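Local coordinates for SIR4-interacting protein SIF2 (Saccharomyces cerevisiae, PDB 1R5M) that antagonizes telomeric silencing, belongs to the Set3C corepressor complex and interacts with SIR4, which it may recruit to non-telomeric sites, at residues I244-P249 and L262-D267; Y286-S291 and S311-S316. All coordinates share one frame; numbering follows the deposited sequence.

How the contacts relate
Contacts 1 and 2 pair the equivalent Gly-His loops of two successive WD repeats of the beta propeller, WD 5 and WD 6, with different strands of their own blades, and follow one another along the chain with their centres about 13 Å apart. Loop 244-249 meets strand 261-266, the second of its blade, while 286-291 meets strand 311-316, the third. The two contacts therefore display different sides of an equivalent histidine-centred network, one in each repeat. They also touch directly, Asp267 O of contact 1 lying 3.4 Å from Ser291 OG of contact 2, a weak link. Both are structural packing within the propeller.

Contact 1: residues I244-P249 and L262-D267; sequences IGHHGP and LLSASD
The His246 imidazole carries Ser266 CB over one face and Ser264 OG at its edge, in the ring plane. It belongs to the structural tetrad of a WD40 repeat: His246 of the Gly-His pair, Ser264 on strand 261-266, Trp274 and Asp268. The face contact is CH-pi, with Ser266 CB 3.6 Å from the centroid of the His246 ring and displaced toward ND1. At the edge, His246 NE2 and Ser264 OG are hydrogen-bonded at 2.7 Å and 157°; either could be the donor. Trp274 NE1 also bonds to Ser264 OG, while Asp268 OD2 takes both His246 ND1 and His247 N, so both ring nitrogens are held and the rotation of the buried imidazole is fixed. Ser266 OG, anti to its backbone N (chi1 169°), is turned to the loop backbone, 3.0 Å from Gly248 O and 2.9 Å from Pro249 O; which acceptor takes its proton is not settled. Pro249 O also accepts a hydrogen bond from Asp267 N at 2.9 Å, a backbone tie between the loop and the residue just after the strand. Beyond it, the Pro249 and Asp267 side chains cross at about a right angle, Asp267 OD2 resting 3.5 Å from Pro249 CB.

Contact 2: residues Y286-S291 and S311-S316; sequences YGHSQS and SVRLWS
Arg313 reaches His288 because its CG stands anti to the carbonyl carbon (chi1 -61°) and the chain then runs extended from CG to NE, bringing the methylene groups across the imidazole. His288 has the same first-torsion arrangement, its CG beside the backbone N, and the two side chains slide past each other in opposite directions. Arg313 CD sits over one face of the His288 ring, 3.6 Å from its centroid and 16° off the normal, a CH-pi contact. CD, with NE beside it over the same ring, makes the contact rather than a flat stack: the ring and guanidinium planes are 72° apart.

The guanidinium instead has the loop backbone over one of its faces, with Gly287 O 3.5 Å from Arg313 NH2. Arg313 NE donates to Ser311 OG at 3.0 Å, the oxygen lying somewhat out of the guanidinium plane. Ser311 OG is in turn bonded to Asp309 OD1, so Ser311 OG joins the arginine to the aspartate; it also stands at the edge of the imidazole, 3.2 Å from His288 CE1.

Trp315 meets the loop by its edge. Its CH2 lies 3.3 Å from Tyr286 O and 4.1 Å from Gly287 CA, an approach made where the loop has no side chain, while CZ2 comes 4.1 Å from His288 CD2.

Outside the two segments, Ser305 OG bonds to both His288 NE2 and Trp315 NE1, and Asp309 OD2 to His288 ND1 and Ser289 N. Tryptophan, serine, histidine and aspartate thus form a continuous hydrogen-bonded chain, with His288 and Trp315 buried, the structural tetrad that ties the Gly-His loop to the blade in WD40 beta propellers.

Contact 1: residues I244-P249 and L262-D267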
loop_
_atom_site.group_PDB
_atom_site.type_symbol
_atom_site.label_atom_id
_atom_site.label_comp_id
_atom_site.label_asym_id
_atom_site.label_seq_id
_atom_site.Cartn_x
_atom_site.Cartn_y
_atom_site.Cartn_z
ATOM N N ILE A 244 -9.931 -18.894 7.884
ATOM C CA ILE A 244 -11.258 -18.862 7.280
ATOM C C ILE A 244 -12.188 -17.880 7.979
ATOM O O ILE A 244 -12.288 -17.872 9.204
ATOM C CB ILE A 244 -11.910 -20.266 7.321
ATOM C CG1 ILE A 244 -10.982 -21.296 6.667
ATOM C CG2 ILE A 244 -13.257 -20.236 6.610
ATOM C CD1 ILE A 244 -10.663 -21.013 5.214
ATOM N N GLY A 245 -12.868 -17.058 7.188
ATOM C CA GLY A 245 -13.783 -16.082 7.757
ATOM C C GLY A 245 -14.368 -15.118 6.740
ATOM O O GLY A 245 -15.575 -14.883 6.729
ATOM N N HIS A 246 -13.524 -14.551 5.884
ATOM C CA HIS A 246 -14.003 -13.610 4.875
ATOM C C HIS A 246 -14.866 -14.276 3.808
ATOM O O HIS A 246 -14.699 -15.463 3.514
ATOM C CB HIS A 246 -12.821 -12.898 4.210
ATOM C CG HIS A 246 -12.188 -11.851 5.071
ATOM N ND1 HIS A 246 -12.874 -10.742 5.516
ATOM C CD2 HIS A 246 -10.926 -11.731 5.550
ATOM C CE1 HIS A 246 -12.063 -9.982 6.232
ATOM N NE2 HIS A 246 -10.875 -10.560 6.266
ATOM N N HIS A 247 -15.785 -13.506 3.232
ATOM C CA HIS A 247 -16.681 -14.022 2.201
ATOM C C HIS A 247 -16.450 -13.353 0.851
ATOM O O HIS A 247 -17.285 -13.451 -0.049
ATOM C CB HIS A 247 -18.144 -13.815 2.608
ATOM C CG HIS A 247 -18.475 -14.335 3.971
ATOM N ND1 HIS A 247 -18.031 -13.730 5.126
ATOM C CD2 HIS A 247 -19.211 -15.402 4.363
ATOM C CE1 HIS A 247 -18.479 -14.402 6.172
ATOM N NE2 HIS A 247 -19.197 -15.421 5.736
ATOM N N GLY A 248 -15.320 -12.670 0.708
ATOM C CA GLY A 248 -15.022 -12.005 -0.546
ATOM C C GLY A 248 -13.527 -11.828 -0.727
ATOM O O GLY A 248 -12.764 -12.127 0.191
ATOM N N PRO A 249 -13.077 -11.346 -1.896
ATOM C CA PRO A 249 -11.649 -11.142 -2.163
ATOM C C PRO A 249 -10.936 -10.357 -1.062
ATOM O O PRO A 249 -11.521 -9.474 -0.429
ATOM C CB PRO A 249 -11.656 -10.404 -3.496
ATOM C CG PRO A 249 -12.841 -11.016 -4.189
ATOM C CD PRO A 249 -13.881 -11.025 -3.091
ATOM N N LEU A 262 -2.386 -10.195 12.581
ATOM C CA LEU A 262 -2.572 -9.916 11.165
ATOM C C LEU A 262 -3.899 -9.205 10.963
ATOM O O LEU A 262 -4.930 -9.645 11.473
ATOM C CB LEU A 262 -2.592 -11.217 10.359
ATOM C CG LEU A 262 -2.940 -11.060 8.873
ATOM C CD1 LEU A 262 -1.800 -10.348 8.150
ATOM C CD2 LEU A 262 -3.192 -12.429 8.257
ATOM N N LEU A 263 -3.864 -8.098 10.229
ATOM C CA LEU A 263 -5.067 -7.343 9.905
ATOM C C LEU A 263 -5.408 -7.667 8.457
ATOM O O LEU A 263 -4.536 -7.621 7.589
ATOM C CB LEU A 263 -4.813 -5.836 10.034
ATOM C CG LEU A 263 -5.787 -4.917 9.284
ATOM C CD1 LEU A 263 -7.168 -4.965 9.928
ATOM C CD2 LEU A 263 -5.249 -3.494 9.306
ATOM N N SER A 264 -6.661 -8.027 8.195
ATOM C CA SER A 264 -7.081 -8.299 6.826
ATOM C C SER A 264 -8.336 -7.487 6.521
ATOM O O SER A 264 -9.117 -7.174 7.420
ATOM C CB SER A 264 -7.364 -9.795 6.623
ATOM O OG SER A 264 -8.430 -10.243 7.445
ATOM N N ALA A 265 -8.499 -7.110 5.258
ATOM C CA ALA A 265 -9.682 -6.372 4.824
ATOM C C ALA A 265 -10.189 -7.111 3.600
ATOM O O ALA A 265 -9.408 -7.735 2.874
ATOM C CB ALA A 265 -9.334 -4.934 4.470
ATOM N N SER A 266 -11.492 -7.039 3.360
ATOM C CA SER A 266 -12.075 -7.757 2.237
ATOM C C SER A 266 -13.155 -6.978 1.502
ATOM O O SER A 266 -13.682 -5.984 2.007
ATOM C CB SER A 266 -12.662 -9.076 2.748
ATOM O OG SER A 266 -13.458 -9.715 1.766
ATOM N N ASP A 267 -13.469 -7.439 0.295
ATOM C CA ASP A 267 -14.519 -6.823 -0.501
ATOM C C ASP A 267 -15.831 -7.047 0.240
ATOM O O ASP A 267 -16.824 -6.369 -0.036
ATOM C CB ASP A 267 -14.618 -7.476 -1.884
ATOM C CG ASP A 267 -13.507 -7.048 -2.823
ATOM O OD1 ASP A 267 -12.640 -6.249 -2.419
ATOM O OD2 ASP A 267 -13.510 -7.517 -3.981
#

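Contact 2: residues Y286-S291 and S311-S316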
loop_
_atom_site.group_PDB
_atom_site.type_symbol
_atom_site.label_atom_id
_atom_site.label_comp_id
_atom_site.label_asym_id
_atom_site.label_seq_id
_atom_site.Cartn_x
_atom_site.Cartn_y
_atom_site.Cartn_z
ATOM N N TYR A 286 -17.659 -5.119 11.537
ATOM C CA TYR A 286 -18.704 -4.812 10.562
ATOM C C TYR A 286 -19.022 -3.325 10.651
ATOM O O TYR A 286 -18.911 -2.721 11.716
ATOM C CB TYR A 286 -19.998 -5.580 10.863
ATOM C CG TYR A 286 -19.920 -7.077 10.694
ATOM C CD1 TYR A 286 -19.573 -7.902 11.763
ATOM C CD2 TYR A 286 -20.195 -7.670 9.463
ATOM C CE1 TYR A 286 -19.502 -9.286 11.613
ATOM C CE2 TYR A 286 -20.127 -9.049 9.299
ATOM C CZ TYR A 286 -19.779 -9.850 10.376
ATOM O OH TYR A 286 -19.704 -11.213 10.211
ATOM N N GLY A 287 -19.434 -2.744 9.532
ATOM C CA GLY A 287 -19.774 -1.333 9.530
ATOM C C GLY A 287 -19.745 -0.740 8.140
ATOM O O GLY A 287 -20.681 -0.047 7.728
ATOM N N HIS A 288 -18.663 -0.995 7.412
ATOM C CA HIS A 288 -18.544 -0.482 6.057
ATOM C C HIS A 288 -19.648 -1.088 5.198
ATOM O O HIS A 288 -19.951 -2.276 5.310
ATOM C CB HIS A 288 -17.168 -0.819 5.483
ATOM C CG HIS A 288 -16.081 0.099 5.953
ATOM N ND1 HIS A 288 -16.091 1.454 5.692
ATOM C CD2 HIS A 288 -14.948 -0.142 6.654
ATOM C CE1 HIS A 288 -15.008 2.005 6.210
ATOM N NE2 HIS A 288 -14.298 1.061 6.800
ATOM N N SER A 289 -20.255 -0.263 4.349
ATOM C CA SER A 289 -21.341 -0.718 3.491
ATOM C C SER A 289 -20.878 -1.103 2.093
ATOM O O SER A 289 -21.666 -1.580 1.276
ATOM C CB SER A 289 -22.423 0.360 3.401
ATOM O OG SER A 289 -21.899 1.567 2.878
ATOM N N GLN A 290 -19.596 -0.886 1.816
ATOM C CA GLN A 290 -19.028 -1.233 0.522
ATOM C C GLN A 290 -17.608 -1.746 0.736
ATOM O O GLN A 290 -17.096 -1.725 1.854
ATOM C CB GLN A 290 -19.018 -0.020 -0.411
ATOM C CG GLN A 290 -20.385 0.631 -0.584
ATOM C CD GLN A 290 -20.409 1.676 -1.683
ATOM O OE1 GLN A 290 -21.297 2.527 -1.725
ATOM N NE2 GLN A 290 -19.438 1.608 -2.590
ATOM N N SER A 291 -16.981 -2.203 -0.342
ATOM C CA SER A 291 -15.629 -2.740 -0.283
ATOM C C SER A 291 -14.638 -1.826 0.422
ATOM O O SER A 291 -14.672 -0.605 0.264
ATOM C CB SER A 291 -15.121 -3.028 -1.697
ATOM O OG SER A 291 -15.952 -3.969 -2.351
ATOM N N SER A 311 -16.367 6.429 3.747
ATOM C CA SER A 311 -16.063 6.626 5.159
ATOM C C SER A 311 -14.693 6.132 5.593
ATOM O O SER A 311 -14.093 5.258 4.963
ATOM C CB SER A 311 -17.123 5.944 6.034
ATOM O OG SER A 311 -16.997 4.531 5.992
ATOM N N VAL A 312 -14.212 6.729 6.676
ATOM C CA VAL A 312 -12.947 6.372 7.295
ATOM C C VAL A 312 -13.374 5.941 8.689
ATOM O O VAL A 312 -14.074 6.681 9.384
ATOM C CB VAL A 312 -11.999 7.581 7.404
ATOM C CG1 VAL A 312 -10.721 7.175 8.121
ATOM C CG2 VAL A 312 -11.676 8.115 6.017
ATOM N N ARG A 313 -12.978 4.739 9.092
ATOM C CA ARG A 313 -13.367 4.231 10.397
ATOM C C ARG A 313 -12.184 3.762 11.225
ATOM O O ARG A 313 -11.321 3.031 10.736
ATOM C CB ARG A 313 -14.374 3.090 10.223
ATOM C CG ARG A 313 -15.653 3.538 9.522
ATOM C CD ARG A 313 -16.599 2.389 9.219
ATOM N NE ARG A 313 -17.699 2.838 8.367
ATOM C CZ ARG A 313 -18.960 2.949 8.766
ATOM N NH1 ARG A 313 -19.297 2.635 10.011
ATOM N NH2 ARG A 313 -19.885 3.385 7.921
ATOM N N LEU A 314 -12.154 4.205 12.478
ATOM C CA LEU A 314 -11.098 3.841 13.422
ATOM C C LEU A 314 -11.721 2.849 14.397
ATOM O O LEU A 314 -12.749 3.139 15.022
ATOM C CB LEU A 314 -10.600 5.083 14.168
ATOM C CG LEU A 314 -9.502 4.860 15.210
ATOM C CD1 LEU A 314 -8.212 4.421 14.526
ATOM C CD2 LEU A 314 -9.275 6.149 15.985
ATOM N N TRP A 315 -11.092 1.686 14.526
ATOM C CA TRP A 315 -11.607 0.617 15.375
ATOM C C TRP A 315 -10.714 0.313 16.570
ATOM O O TRP A 315 -9.493 0.381 16.473
ATOM C CB TRP A 315 -11.770 -0.661 14.544
ATOM C CG TRP A 315 -12.387 -0.459 13.176
ATOM C CD1 TRP A 315 -11.744 -0.089 12.026
ATOM C CD2 TRP A 315 -13.757 -0.661 12.821
ATOM N NE1 TRP A 315 -12.634 -0.058 10.971
ATOM C CE2 TRP A 315 -13.875 -0.405 11.436
ATOM C CE3 TRP A 315 -14.901 -1.036 13.539
ATOM C CZ2 TRP A 315 -15.092 -0.516 10.755
ATOM C CZ3 TRP A 315 -16.108 -1.144 12.863
ATOM C CH2 TRP A 315 -16.193 -0.886 11.486
ATOM N N SER A 316 -11.339 -0.041 17.691
ATOM C CA SER A 316 -10.620 -0.376 18.917
ATOM C C SER A 316 -10.618 -1.881 19.169
ATOM O O SER A 316 -11.677 -2.506 19.240
ATOM C CB SER A 316 -11.267 0.325 20.115
ATOM O OG SER A 316 -10.785 -0.202 21.344
#